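Copper-transporting atpase (Sulfolobus solfataricus, PDB 2IYE) probably couples ATP hydrolysis to the transport of copper or related heavy-metal ions across the cell membrane, this chain being its catalytic fragment. Local coordinates at residues F33-T38 / I157-K162. Sequence-based numbering, arbitrary orientation.
Sequences FDKTGT and ILSGDK
The two oxygens of the D161 carboxylate take different partners: OD2 makes a salt bridge with K35 NZ (3.5 Å), which lies near the carboxylate plane, not over a face, while OD1 takes K162 N on its anti side, 19° out of plane. At D34, OD1 accepts a hydrogen bond from a water 2.7 Å away that stands over the carboxylate face, and pairs with K187, while OD2 lies near D210. K35 starts with CG anti to its backbone N (chi1 163°) and bends at chi3 and chi4, which carries CE past S159 OG (3.4 Å) to D161. An asparagine at D161 would probably leave the ammonium of K35 without its charged mate and the lysine end freer to turn. S159 OG accepts from D161 N at 3.1 Å, the bond that defines an ST turn. The loops that carry these groups follow parallel strands, joined by L158 N to F33 O (2.9 Å) and K35 N to L158 O (3.2 Å). This is the HAD-like core of a P-type ATPase: D34 opens the DKTGT motif, whose aspartate is phosphorylated in the family, a sulfate lies nearby, and K35, T36, S159, G160 and D161 belong to the ATP-binding site, empty of nucleotide here. Strand 30-34 lies between 154-158 and 201-205, strand 177-179 flanks 154-158, and helix 163-173 packs through V166 on S159 and D161 and L169 on K35.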
ATOM      1  N   PHE A  33     -10.438   3.423   3.650  1.00 41.54           N
ATOM      2  CA  PHE A  33      -9.032   3.090   3.729  1.00 40.63           C
ATOM      3  C   PHE A  33      -8.541   2.157   2.610  1.00 39.86           C
ATOM      4  O   PHE A  33      -8.983   0.987   2.520  1.00 39.26           O
ATOM      5  CB  PHE A  33      -8.809   2.368   5.047  1.00 41.46           C
ATOM      6  CG  PHE A  33      -8.779   3.264   6.251  1.00 42.90           C
ATOM      7  CD1 PHE A  33      -7.618   3.965   6.584  1.00 42.21           C
ATOM      8  CD2 PHE A  33      -9.885   3.355   7.095  1.00 40.78           C
ATOM      9  CE1 PHE A  33      -7.596   4.770   7.733  1.00 45.26           C
ATOM     10  CE2 PHE A  33      -9.865   4.171   8.241  1.00 38.80           C
ATOM     11  CZ  PHE A  33      -8.749   4.880   8.561  1.00 40.47           C
ATOM     12  N   ASP A  34      -7.602   2.638   1.791  1.00 39.61           N
ATOM     13  CA  ASP A  34      -6.879   1.779   0.834  1.00 40.22           C
ATOM     14  C   ASP A  34      -5.763   1.092   1.666  1.00 41.11           C
ATOM     15  O   ASP A  34      -4.718   1.700   2.012  1.00 41.15           O
ATOM     16  CB  ASP A  34      -6.352   2.641  -0.329  1.00 40.56           C
ATOM     17  CG  ASP A  34      -6.075   1.841  -1.615  1.00 43.18           C
ATOM     18  OD1 ASP A  34      -6.330   0.593  -1.642  1.00 44.88           O
ATOM     19  OD2 ASP A  34      -5.577   2.454  -2.601  1.00 38.30           O
ATOM     20  N   LYS A  35      -6.020  -0.160   2.053  1.00 41.50           N
ATOM     21  CA  LYS A  35      -5.210  -0.912   3.002  1.00 42.58           C
ATOM     22  C   LYS A  35      -3.637  -0.746   2.910  1.00 43.06           C
ATOM     23  O   LYS A  35      -2.977  -0.440   3.932  1.00 42.75           O
ATOM     24  CB  LYS A  35      -5.676  -2.374   2.943  1.00 42.55           C
ATOM     25  CG  LYS A  35      -4.726  -3.397   3.545  1.00 48.16           C
ATOM     26  CD  LYS A  35      -5.110  -4.879   3.185  1.00 52.78           C
ATOM     27  CE  LYS A  35      -4.264  -5.543   2.112  1.00 49.10           C
ATOM     28  NZ  LYS A  35      -2.911  -5.651   2.640  1.00 53.21           N
ATOM     29  N   THR A  36      -3.030  -0.927   1.728  1.00 42.97           N
ATOM     30  CA  THR A  36      -1.558  -0.855   1.619  1.00 43.95           C
ATOM     31  C   THR A  36      -0.879   0.517   1.886  1.00 44.12           C
ATOM     32  O   THR A  36      -1.095   1.480   1.155  1.00 44.95           O
ATOM     33  CB  THR A  36      -1.088  -1.441   0.304  1.00 44.23           C
ATOM     34  OG1 THR A  36      -1.734  -2.711   0.129  1.00 47.39           O
ATOM     35  CG2 THR A  36       0.455  -1.656   0.315  1.00 42.98           C
ATOM     36  N   GLY A  37      -0.040   0.601   2.923  1.00 43.89           N
ATOM     37  CA  GLY A  37       0.639   1.862   3.274  1.00 41.37           C
ATOM     38  C   GLY A  37      -0.151   2.681   4.282  1.00 41.92           C
ATOM     39  O   GLY A  37       0.401   3.656   4.821  1.00 43.58           O
ATOM     40  N   THR A  38      -1.417   2.330   4.555  1.00 39.10           N
ATOM     41  CA  THR A  38      -2.235   3.131   5.501  1.00 37.89           C
ATOM     42  C   THR A  38      -2.510   2.372   6.795  1.00 37.62           C
ATOM     43  O   THR A  38      -1.954   2.748   7.834  1.00 37.01           O
ATOM     44  CB  THR A  38      -3.591   3.693   4.866  1.00 38.50           C
ATOM     45  OG1 THR A  38      -4.583   2.639   4.729  1.00 35.60           O
ATOM     46  CG2 THR A  38      -3.293   4.400   3.454  1.00 37.57           C
ATOM     47  N   ILE A 157     -12.993  -0.635   4.013  1.00 46.69           N
ATOM     48  CA  ILE A 157     -11.644  -1.040   3.604  1.00 44.80           C
ATOM     49  C   ILE A 157     -11.589  -1.547   2.149  1.00 44.29           C
ATOM     50  O   ILE A 157     -12.350  -2.444   1.789  1.00 44.94           O
ATOM     51  CB  ILE A 157     -11.065  -2.123   4.529  1.00 44.11           C
ATOM     52  CG1 ILE A 157     -10.902  -1.569   5.945  1.00 43.53           C
ATOM     53  CG2 ILE A 157      -9.686  -2.562   3.984  1.00 43.02           C
ATOM     54  CD1 ILE A 157     -10.405  -2.596   7.002  1.00 41.44           C
ATOM     55  N   LEU A 158     -10.692  -0.999   1.324  1.00 42.39           N
ATOM     56  CA  LEU A 158     -10.538  -1.469  -0.061  1.00 40.49           C
ATOM     57  C   LEU A 158      -9.174  -2.127  -0.194  1.00 40.62           C
ATOM     58  O   LEU A 158      -8.276  -1.799   0.571  1.00 39.13           O
ATOM     59  CB  LEU A 158     -10.667  -0.313  -1.080  1.00 38.79           C
ATOM     60  CG  LEU A 158     -11.966   0.483  -1.144  1.00 36.34           C
ATOM     61  CD1 LEU A 158     -11.975   1.493  -2.303  1.00 33.54           C
ATOM     62  CD2 LEU A 158     -13.111  -0.470  -1.296  1.00 37.68           C
ATOM     63  N   SER A 159      -9.019  -3.052  -1.149  1.00 41.59           N
ATOM     64  CA  SER A 159      -7.691  -3.543  -1.529  1.00 43.21           C
ATOM     65  C   SER A 159      -7.577  -4.399  -2.784  1.00 43.41           C
ATOM     66  O   SER A 159      -8.493  -5.115  -3.143  1.00 44.36           O
ATOM     67  CB  SER A 159      -7.021  -4.266  -0.383  1.00 43.05           C
ATOM     68  OG  SER A 159      -5.660  -4.472  -0.759  1.00 48.22           O
ATOM     69  N   GLY A 160      -6.424  -4.326  -3.448  1.00 44.07           N
ATOM     70  CA  GLY A 160      -6.087  -5.269  -4.539  1.00 44.97           C
ATOM     71  C   GLY A 160      -5.641  -6.664  -4.063  1.00 45.40           C
ATOM     72  O   GLY A 160      -5.447  -7.567  -4.860  1.00 45.47           O
ATOM     73  N   ASP A 161      -5.472  -6.826  -2.764  1.00 45.90           N
ATOM     74  CA  ASP A 161      -5.067  -8.078  -2.207  1.00 47.96           C
ATOM     75  C   ASP A 161      -6.172  -9.139  -2.193  1.00 48.16           C
ATOM     76  O   ASP A 161      -7.367  -8.822  -2.286  1.00 48.09           O
ATOM     77  CB  ASP A 161      -4.570  -7.837  -0.787  1.00 49.10           C
ATOM     78  CG  ASP A 161      -3.434  -8.779  -0.392  1.00 50.54           C
ATOM     79  OD1 ASP A 161      -3.348  -9.892  -0.953  1.00 54.41           O
ATOM     80  OD2 ASP A 161      -2.647  -8.415   0.506  1.00 52.82           O
ATOM     81  N   LYS A 162      -5.746 -10.389  -2.055  1.00 48.33           N
ATOM     82  CA  LYS A 162      -6.649 -11.540  -1.916  1.00 49.99           C
ATOM     83  C   LYS A 162      -7.702 -11.459  -0.777  1.00 49.80           C
ATOM     84  O   LYS A 162      -7.430 -10.946   0.313  1.00 49.05           O
ATOM     85  CB  LYS A 162      -5.819 -12.830  -1.751  1.00 50.45           C
ATOM     86  CG  LYS A 162      -4.855 -13.175  -2.920  1.00 53.77           C
ATOM     87  CD  LYS A 162      -5.563 -13.723  -4.211  1.00 58.60           C
ATOM     88  CE  LYS A 162      -6.302 -12.618  -5.037  1.00 63.27           C
ATOM     89  NZ  LYS A 162      -5.526 -11.299  -5.336  1.00 64.98           N
TER
HETATM   90  O   HOH W   1      -4.605  -1.201  -0.672  1.00 38.13           O